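Local coordinates for 2-dehydropantoate 2-reductase (Enterococcus faecium, PDB 3WFI), which acts as an NADH-using D-mandelate dehydrogenase and belongs to the ketopantoate reductase family, whose namesake enzymes reduce 2-dehydropantoate to (R)-pantoate with NADPH, at residues H42-N47 with A55-V60; L17-S22 with S168-N173; S13-M18 with G125-T130. All coordinates share one frame; numbering follows the deposited sequence.

Contact 1 (H42-N47 with A55-V60)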
loop_
_atom_site.group_PDB
_atom_site.type_symbol
_atom_site.label_atom_id
_atom_site.label_comp_id
_atom_site.label_asym_id
_atom_site.label_seq_id
_atom_site.Cartn_x
_atom_site.Cartn_y
_atom_site.Cartn_z
ATOM N N HIS B 42 25.678 1.725 44.317
ATOM C CA HIS B 42 25.091 2.762 45.178
ATOM C C HIS B 42 23.609 2.577 45.488
ATOM O O HIS B 42 23.029 3.400 46.196
ATOM C CB HIS B 42 25.248 4.140 44.535
ATOM C CG HIS B 42 26.664 4.577 44.376
ATOM N ND1 HIS B 42 27.427 5.035 45.431
ATOM C CD2 HIS B 42 27.450 4.652 43.277
ATOM C CE1 HIS B 42 28.628 5.358 44.986
ATOM N NE2 HIS B 42 28.667 5.135 43.683
ATOM N N GLY B 43 22.992 1.517 44.965
ATOM C CA GLY B 43 21.554 1.322 45.102
ATOM C C GLY B 43 20.801 2.228 44.152
ATOM O O GLY B 43 21.399 3.062 43.472
ATOM N N LEU B 44 19.484 2.064 44.098
ATOM C CA LEU B 44 18.639 2.974 43.339
ATOM C C LEU B 44 18.367 4.222 44.171
ATOM O O LEU B 44 17.832 4.122 45.276
ATOM C CB LEU B 44 17.320 2.307 42.976
ATOM C CG LEU B 44 16.275 3.194 42.296
ATOM C CD1 LEU B 44 16.820 3.750 40.990
ATOM C CD2 LEU B 44 15.000 2.403 42.064
ATOM N N GLN B 45 18.718 5.388 43.627
ATOM C CA GLN B 45 18.498 6.663 44.307
ATOM C C GLN B 45 17.264 7.339 43.731
ATOM O O GLN B 45 17.133 7.475 42.511
ATOM C CB GLN B 45 19.709 7.588 44.132
ATOM C CG GLN B 45 20.995 7.060 44.745
ATOM C CD GLN B 45 20.991 7.039 46.260
ATOM O OE1 GLN B 45 20.475 7.946 46.912
ATOM N NE2 GLN B 45 21.605 6.010 46.832
ATOM N N ALA B 46 16.368 7.777 44.605
ATOM C CA ALA B 46 15.121 8.380 44.165
ATOM C C ALA B 46 14.799 9.640 44.945
ATOM O O ALA B 46 15.046 9.723 46.146
ATOM C CB ALA B 46 13.981 7.385 44.284
ATOM N N ASN B 47 14.265 10.627 44.237
ATOM C CA ASN B 47 13.536 11.707 44.859
ATOM C C ASN B 47 12.067 11.331 44.824
ATOM O O ASN B 47 11.417 11.413 43.775
ATOM C CB ASN B 47 13.721 13.023 44.123
ATOM C CG ASN B 47 12.737 14.070 44.614
ATOM O OD1 ASN B 47 12.678 14.350 45.806
ATOM N ND2 ASN B 47 11.905 14.587 43.720
ATOM N N ALA B 55 17.464 2.428 47.966
ATOM C CA ALA B 55 17.132 1.037 48.158
ATOM C C ALA B 55 18.178 0.205 47.433
ATOM O O ALA B 55 18.478 0.464 46.265
ATOM C CB ALA B 55 15.738 0.769 47.619
ATOM N N LYS B 56 18.762 -0.762 48.134
ATOM C CA LYS B 56 19.763 -1.626 47.525
ATOM C C LYS B 56 19.034 -2.776 46.812
ATOM O O LYS B 56 18.993 -3.912 47.283
ATOM C CB LYS B 56 20.801 -2.090 48.548
ATOM C CG LYS B 56 21.513 -0.915 49.208
ATOM C CD LYS B 56 22.585 -0.344 48.294
ATOM C CE LYS B 56 22.871 1.119 48.603
ATOM N NZ LYS B 56 23.729 1.301 49.808
ATOM N N LEU B 57 18.437 -2.436 45.677
ATOM C CA LEU B 57 17.637 -3.378 44.908
ATOM C C LEU B 57 18.580 -4.283 44.153
ATOM O O LEU B 57 19.516 -3.801 43.514
ATOM C CB LEU B 57 16.721 -2.652 43.923
ATOM C CG LEU B 57 15.357 -2.132 44.375
ATOM C CD1 LEU B 57 15.068 -2.338 45.852
ATOM C CD2 LEU B 57 15.141 -0.686 43.984
ATOM N N PRO B 58 18.358 -5.602 44.240
ATOM C CA PRO B 58 19.073 -6.503 43.355
ATOM C C PRO B 58 18.869 -6.099 41.883
ATOM O O PRO B 58 17.765 -5.770 41.478
ATOM C CB PRO B 58 18.422 -7.859 43.636
ATOM C CG PRO B 58 17.856 -7.746 45.000
ATOM C CD PRO B 58 17.489 -6.315 45.193
ATOM N N ILE B 59 19.937 -6.082 41.107
ATOM C CA ILE B 59 19.826 -5.749 39.690
ATOM C C ILE B 59 20.827 -6.557 38.903
ATOM O O ILE B 59 21.973 -6.760 39.342
ATOM C CB ILE B 59 20.019 -4.234 39.425
ATOM C CG1 ILE B 59 19.798 -3.912 37.945
ATOM C CG2 ILE B 59 21.406 -3.778 39.859
ATOM C CD1 ILE B 59 19.491 -2.451 37.665
ATOM N N VAL B 60 20.389 -7.019 37.734
ATOM C CA VAL B 60 21.264 -7.736 36.821
ATOM C C VAL B 60 21.112 -7.193 35.402
ATOM O O VAL B 60 20.018 -6.778 34.991
ATOM C CB VAL B 60 20.976 -9.247 36.829
ATOM C CG1 VAL B 60 21.554 -9.880 38.084
ATOM C CG2 VAL B 60 19.485 -9.527 36.748
#

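Contact 2 (L17-S22 with S168-N173)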
loop_
_atom_site.group_PDB
_atom_site.type_symbol
_atom_site.label_atom_id
_atom_site.label_comp_id
_atom_site.label_asym_id
_atom_site.label_seq_id
_atom_site.Cartn_x
_atom_site.Cartn_y
_atom_site.Cartn_z
ATOM N N LEU B 17 10.829 0.120 43.261
ATOM C CA LEU B 17 10.981 0.791 44.545
ATOM C C LEU B 17 9.747 0.635 45.433
ATOM O O LEU B 17 9.856 0.261 46.614
ATOM C CB LEU B 17 11.260 2.270 44.333
ATOM C CG LEU B 17 11.570 3.021 45.624
ATOM C CD1 LEU B 17 12.839 2.485 46.275
ATOM C CD2 LEU B 17 11.697 4.511 45.329
ATOM N N MET B 18 8.575 0.915 44.871
ATOM C CA MET B 18 7.351 0.870 45.650
ATOM C C MET B 18 7.069 -0.562 46.130
ATOM O O MET B 18 6.739 -0.775 47.298
ATOM C CB MET B 18 6.187 1.445 44.865
ATOM C CG MET B 18 6.326 2.943 44.659
ATOM S SD MET B 18 5.078 3.646 43.590
ATOM C CE MET B 18 3.653 3.691 44.668
ATOM N N LEU B 19 7.257 -1.537 45.251
ATOM C CA LEU B 19 7.079 -2.947 45.609
ATOM C C LEU B 19 8.055 -3.419 46.685
ATOM O O LEU B 19 7.695 -4.202 47.565
ATOM C CB LEU B 19 7.217 -3.833 44.367
ATOM C CG LEU B 19 6.011 -3.762 43.433
ATOM C CD1 LEU B 19 6.366 -4.292 42.051
ATOM C CD2 LEU B 19 4.826 -4.522 44.022
ATOM N N HIS B 20 9.295 -2.969 46.583
ATOM C CA HIS B 20 10.328 -3.275 47.558
ATOM C C HIS B 20 9.973 -2.722 48.933
ATOM O O HIS B 20 10.025 -3.452 49.932
ATOM C CB HIS B 20 11.656 -2.688 47.102
ATOM C CG HIS B 20 12.705 -2.702 48.162
ATOM N ND1 HIS B 20 13.031 -1.579 48.892
ATOM C CD2 HIS B 20 13.481 -3.699 48.637
ATOM C CE1 HIS B 20 13.977 -1.882 49.760
ATOM N NE2 HIS B 20 14.268 -3.163 49.625
ATOM N N GLN B 21 9.600 -1.449 48.974
ATOM C CA GLN B 21 9.260 -0.774 50.232
ATOM C C GLN B 21 8.215 -1.525 51.057
ATOM O O GLN B 21 8.253 -1.475 52.287
ATOM C CB GLN B 21 8.736 0.648 49.995
ATOM C CG GLN B 21 9.726 1.715 49.569
ATOM C CD GLN B 21 9.036 3.054 49.406
ATOM O OE1 GLN B 21 8.600 3.405 48.316
ATOM N NE2 GLN B 21 8.890 3.788 50.501
ATOM N N SER B 22 7.281 -2.196 50.386
ATOM C CA SER B 22 6.184 -2.898 51.057
ATOM C C SER B 22 6.510 -4.352 51.424
ATOM O O SER B 22 5.635 -5.087 51.898
ATOM C CB SER B 22 4.933 -2.861 50.181
ATOM O OG SER B 22 4.561 -1.511 49.914
ATOM N N SER B 168 -1.666 -2.959 44.820
ATOM C CA SER B 168 -2.246 -1.884 45.643
ATOM C C SER B 168 -1.688 -1.840 47.071
ATOM O O SER B 168 -1.630 -0.772 47.678
ATOM C CB SER B 168 -3.767 -1.983 45.680
ATOM O OG SER B 168 -4.325 -1.607 44.433
ATOM N N GLU B 169 -1.257 -2.986 47.590
ATOM C CA GLU B 169 -0.609 -3.032 48.890
ATOM C C GLU B 169 0.694 -2.252 48.900
ATOM O O GLU B 169 1.158 -1.852 49.963
ATOM C CB GLU B 169 -0.350 -4.472 49.321
ATOM C CG GLU B 169 -1.609 -5.199 49.745
ATOM C CD GLU B 169 -1.393 -6.682 49.926
ATOM O OE1 GLU B 169 -0.226 -7.109 50.091
ATOM O OE2 GLU B 169 -2.397 -7.419 49.905
ATOM N N SER B 170 1.288 -2.056 47.718
ATOM C CA SER B 170 2.518 -1.301 47.589
ATOM C C SER B 170 2.281 0.146 47.150
ATOM O O SER B 170 3.225 0.856 46.809
ATOM C CB SER B 170 3.479 -2.022 46.639
ATOM O OG SER B 170 3.827 -3.300 47.160
ATOM N N GLY B 171 1.022 0.585 47.185
ATOM C CA GLY B 171 0.656 1.969 46.922
ATOM C C GLY B 171 0.453 2.303 45.461
ATOM O O GLY B 171 0.336 3.476 45.106
ATOM N N LEU B 172 0.406 1.275 44.610
ATOM C CA LEU B 172 0.325 1.460 43.169
ATOM C C LEU B 172 -1.091 1.711 42.668
ATOM O O LEU B 172 -1.282 2.011 41.489
ATOM C CB LEU B 172 0.936 0.259 42.435
ATOM C CG LEU B 172 2.451 0.136 42.568
ATOM C CD1 LEU B 172 2.913 -1.283 42.247
ATOM C CD2 LEU B 172 3.158 1.168 41.689
ATOM N N ASN B 173 -2.083 1.602 43.553
ATOM C CA ASN B 173 -3.455 1.959 43.209
ATOM C C ASN B 173 -3.944 1.202 41.972
ATOM O O ASN B 173 -4.400 1.794 40.986
ATOM C CB ASN B 173 -3.558 3.480 43.014
ATOM C CG ASN B 173 -4.988 3.966 42.871
ATOM O OD1 ASN B 173 -5.928 3.305 43.297
ATOM N ND2 ASN B 173 -5.152 5.148 42.282
HETATM O O HOH W 1 5.243 0.773 48.904
#

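Contact 3 (S13-M18 with G125-T130)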
loop_
_atom_site.group_PDB
_atom_site.type_symbol
_atom_site.label_atom_id
_atom_site.label_comp_id
_atom_site.label_asym_id
_atom_site.label_seq_id
_atom_site.Cartn_x
_atom_site.Cartn_y
_atom_site.Cartn_z
ATOM N N SER B 13 11.600 1.423 37.619
ATOM C CA SER B 13 12.228 1.823 38.875
ATOM C C SER B 13 11.190 2.276 39.903
ATOM O O SER B 13 11.332 1.984 41.081
ATOM C CB SER B 13 13.270 2.915 38.639
ATOM O OG SER B 13 14.393 2.407 37.927
ATOM N N ARG B 14 10.151 2.982 39.470
ATOM C CA ARG B 14 9.078 3.359 40.387
ATOM C C ARG B 14 8.441 2.100 40.965
ATOM O O ARG B 14 8.346 1.952 42.186
ATOM C CB ARG B 14 7.985 4.177 39.695
ATOM C CG ARG B 14 6.784 4.411 40.608
ATOM C CD ARG B 14 5.640 5.156 39.942
ATOM N NE ARG B 14 5.804 6.614 39.902
ATOM C CZ ARG B 14 5.652 7.456 40.934
ATOM N NH1 ARG B 14 5.379 7.017 42.155
ATOM N NH2 ARG B 14 5.808 8.768 40.743
ATOM N N PHE B 15 8.011 1.202 40.075
ATOM C CA PHE B 15 7.340 -0.034 40.485
ATOM C C PHE B 15 8.241 -0.867 41.396
ATOM O O PHE B 15 7.810 -1.314 42.452
ATOM C CB PHE B 15 6.899 -0.861 39.271
ATOM C CG PHE B 15 5.554 -0.470 38.716
ATOM C CD1 PHE B 15 5.341 0.806 38.208
ATOM C CD2 PHE B 15 4.510 -1.387 38.662
ATOM C CE1 PHE B 15 4.121 1.175 37.695
ATOM C CE2 PHE B 15 3.275 -1.025 38.145
ATOM C CZ PHE B 15 3.086 0.263 37.656
ATOM N N GLY B 16 9.498 -1.031 41.002
ATOM C CA GLY B 16 10.477 -1.765 41.791
ATOM C C GLY B 16 10.666 -1.196 43.186
ATOM O O GLY B 16 10.660 -1.935 44.182
ATOM N N LEU B 17 10.829 0.120 43.261
ATOM C CA LEU B 17 10.981 0.791 44.545
ATOM C C LEU B 17 9.747 0.635 45.433
ATOM O O LEU B 17 9.856 0.261 46.614
ATOM C CB LEU B 17 11.260 2.270 44.333
ATOM C CG LEU B 17 11.570 3.021 45.624
ATOM C CD1 LEU B 17 12.839 2.485 46.275
ATOM C CD2 LEU B 17 11.697 4.511 45.329
ATOM N N MET B 18 8.575 0.915 44.871
ATOM C CA MET B 18 7.351 0.870 45.650
ATOM C C MET B 18 7.069 -0.562 46.130
ATOM O O MET B 18 6.739 -0.775 47.298
ATOM C CB MET B 18 6.187 1.445 44.865
ATOM C CG MET B 18 6.326 2.943 44.659
ATOM S SD MET B 18 5.078 3.646 43.590
ATOM C CE MET B 18 3.653 3.691 44.668
ATOM N N GLY B 125 -2.061 -4.595 31.152
ATOM C CA GLY B 125 -2.473 -3.415 31.886
ATOM C C GLY B 125 -1.967 -2.082 31.362
ATOM O O GLY B 125 -1.150 -2.012 30.446
ATOM N N ASN B 126 -2.504 -1.024 31.951
ATOM C CA ASN B 126 -2.090 0.345 31.671
ATOM C C ASN B 126 -1.659 0.952 32.972
ATOM O O ASN B 126 -2.262 0.671 34.005
ATOM C CB ASN B 126 -3.258 1.171 31.098
ATOM C CG ASN B 126 -3.704 0.691 29.731
ATOM O OD1 ASN B 126 -4.867 0.829 29.358
ATOM N ND2 ASN B 126 -2.780 0.123 28.971
ATOM N N THR B 127 -0.626 1.784 32.936
ATOM C CA THR B 127 -0.220 2.532 34.120
ATOM C C THR B 127 -0.359 4.033 33.850
ATOM O O THR B 127 0.004 4.507 32.777
ATOM C CB THR B 127 1.213 2.195 34.586
ATOM O OG1 THR B 127 1.592 3.106 35.631
ATOM C CG2 THR B 127 2.220 2.298 33.440
ATOM N N MET B 128 -0.908 4.757 34.822
ATOM C CA MET B 128 -1.085 6.206 34.708
ATOM C C MET B 128 -0.151 6.974 35.646
ATOM O O MET B 128 -0.260 8.193 35.783
ATOM C CB MET B 128 -2.557 6.592 34.938
ATOM C CG MET B 128 -3.380 6.596 33.648
ATOM S SD MET B 128 -4.520 5.229 33.310
ATOM C CE MET B 128 -3.704 3.768 33.929
ATOM N N TRP B 129 0.782 6.258 36.270
ATOM C CA TRP B 129 1.848 6.875 37.055
ATOM C C TRP B 129 2.810 7.627 36.149
ATOM O O TRP B 129 2.886 7.333 34.966
ATOM C CB TRP B 129 2.620 5.795 37.833
ATOM C CG TRP B 129 1.823 5.211 38.936
ATOM C CD1 TRP B 129 1.082 4.058 38.902
ATOM C CD2 TRP B 129 1.662 5.758 40.244
ATOM N NE1 TRP B 129 0.474 3.859 40.118
ATOM C CE2 TRP B 129 0.814 4.888 40.959
ATOM C CE3 TRP B 129 2.142 6.911 40.882
ATOM C CZ2 TRP B 129 0.446 5.125 42.289
ATOM C CZ3 TRP B 129 1.784 7.141 42.202
ATOM C CH2 TRP B 129 0.942 6.253 42.890
ATOM N N THR B 130 3.548 8.584 36.713
ATOM C CA THR B 130 4.659 9.200 36.003
ATOM C C THR B 130 5.973 8.904 36.727
ATOM O O THR B 130 5.989 8.518 37.893
ATOM C CB THR B 130 4.463 10.729 35.830
ATOM O OG1 THR B 130 4.393 11.354 37.111
ATOM C CG2 THR B 130 3.186 11.022 35.067
#

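Contact 1 (H42-N47 with A55-V60)
Leu44 and Ala55 make a single antiparallel hydrogen-bonded pair, defined by two reciprocal backbone bonds: Leu44 N to Ala55 O at 2.9 Å and Ala55 N to Leu44 O at 3.2 Å. Their side chains leave on one face of the pair of strands 44-47 and 52-55. On that face Leu44 CD2 meets Leu57 CD2 at 3.6 Å. Leu44 CB touches the same methyl, and the two leucines cross obliquely. The chi2 of Leu57, 3°, is nearly eclipsed, so the placement of its methyls deserves caution. Lys56 leaves away from the partner segment but folds back: the bend at chi2 (-79°) sets CD 3.7 Å from Gly43 CA, and CE then lies 3.3 Å from His42 O. Further bonds lie around these groups. Lys56 is the centre of an inverse gamma turn, with a weak Leu57 N to Ala55 O bond, where the chain leaves strand 52-55. Gln45 NE2 donates to His42 O at 3.0 Å, that oxygen lying almost in the amide plane, and the same NE2 also bonds Glu54. Helix 10-21 packs through Leu17 and His20 on Ala55. The chemistry is thus divided, aliphatic groups facing the helix and polar ones the other side. His42 O, at the last turn of helix 33-42, receives an amide donor and lies beside the polarised CE of Lys56, which would plausibly ease the negative end of the helix dipole.

Contact 2 (L17-S22 with S168-N173)
The C-terminal end of helix 10-21, the first helix of the Rossmann-type domain, meets the loop between helix 157-168 and strand 174-176, with Met18, Leu19 and Ser22 set against Ser170, Gly171 and Leu172. The loop is shaped by a type I beta turn from Ser168 to Gly171. One water joins the two segments with three bonds. It donates to Met18 O at 2.7 Å and to Ser170 O at 2.9 Å, and accepts from Ser22 OG at 2.6 Å; both water protons are therefore used, and the Ser22 hydroxyl points its own proton at the water. Beside this polar bridge Met18 reaches toward the loop. The bend at chi3 (76°) sets CE 3.4 Å from Gly171 O, while SD lies 3.7 Å from Leu172 CD2 and the two side chains run at a slant to each other. Leu172 uses its other methyl on the helix, CD1 to Leu19 CG at 4.1 Å, the side chains crossing at about a right angle. Leu19 CD2 also packs on Ser170 OG at 3.5 Å. Leu167 of helix 157-168 covers both leucines. The backbone bond from Ser22 N to Met18 O is weak, at 3.4 Å. The water adds a shorter bond to this carbonyl, consistent with its lying where the regular helical bonding runs out, so hydration and aliphatic packing share the work of joining helix to loop.

Contact 3 (S13-M18 with G125-T130)
Thr130 O is gripped side-on by two nitrogens of Arg14, NE at 2.8 Å and NH2 at 2.9 Å. The oxygen lies close to the guanidinium plane, whereas the two donors reach it from opposite faces of the carbonyl plane. The bend of Arg14 at chi3 (-82°) places NE for this grip. One face of the guanidinium is covered by Trp129, whose CE3 is offset toward the rim and lies 3.5 Å from Arg14 NH1; the two planes are 28° apart, so the overlap is tilted and partial. Arg14 CD rests on Trp129 CB and CG. The third nitrogen, NH1, makes a weak but fairly straight bond to Met18 SD (3.7 Å, N-H...S angle 162°). That sulfur is also in Met-aromatic contact with Trp129, 4.9 Å from the centroid of the six-membered ring, and the side chains meet tip to tip, Met18 CE to Trp129 CH2 at 4.1 Å. At the other end of the contact Thr127 OG1 touches the edge of the Phe15 ring, 3.8 Å from CE1, and takes a weak bond from Trp129 N. The indole NE1 donates to Leu172 O. Helix 10-21 thereby lies against the exit of strand 122-127 from the central sheet. Val147 of strand 147-151 touches both Phe15 and Trp129, and Phe77 meets Phe15 edge-to-face. Met11 of the same helix packs on Thr127 and Trp129; it binds NAD(+), as does Ala131, the residue that follows Thr130, though this chain carries no NAD(+).

In the fold
From the N terminus, helix 10-21 comes first and supplies one side of two contacts. Contact 1 closes a short loop around the hairpin of strands 44-47 and 52-55 soon afterwards, and this local loop lies wholly within the two longer ones. Contact 3 closes the next, returning to the helix after strand 122-127; contact 2 closes the longest, after helix 157-168. These two start from overlapping residues, sharing Leu17 and Met18, and their centres are 9 Å apart. Leu17 gives the helix another side, touching Ala46 and Ala55 of contact 1. One helix thus ties the small sheet, strand 122-127 of the central sheet and the 168-173 loop together.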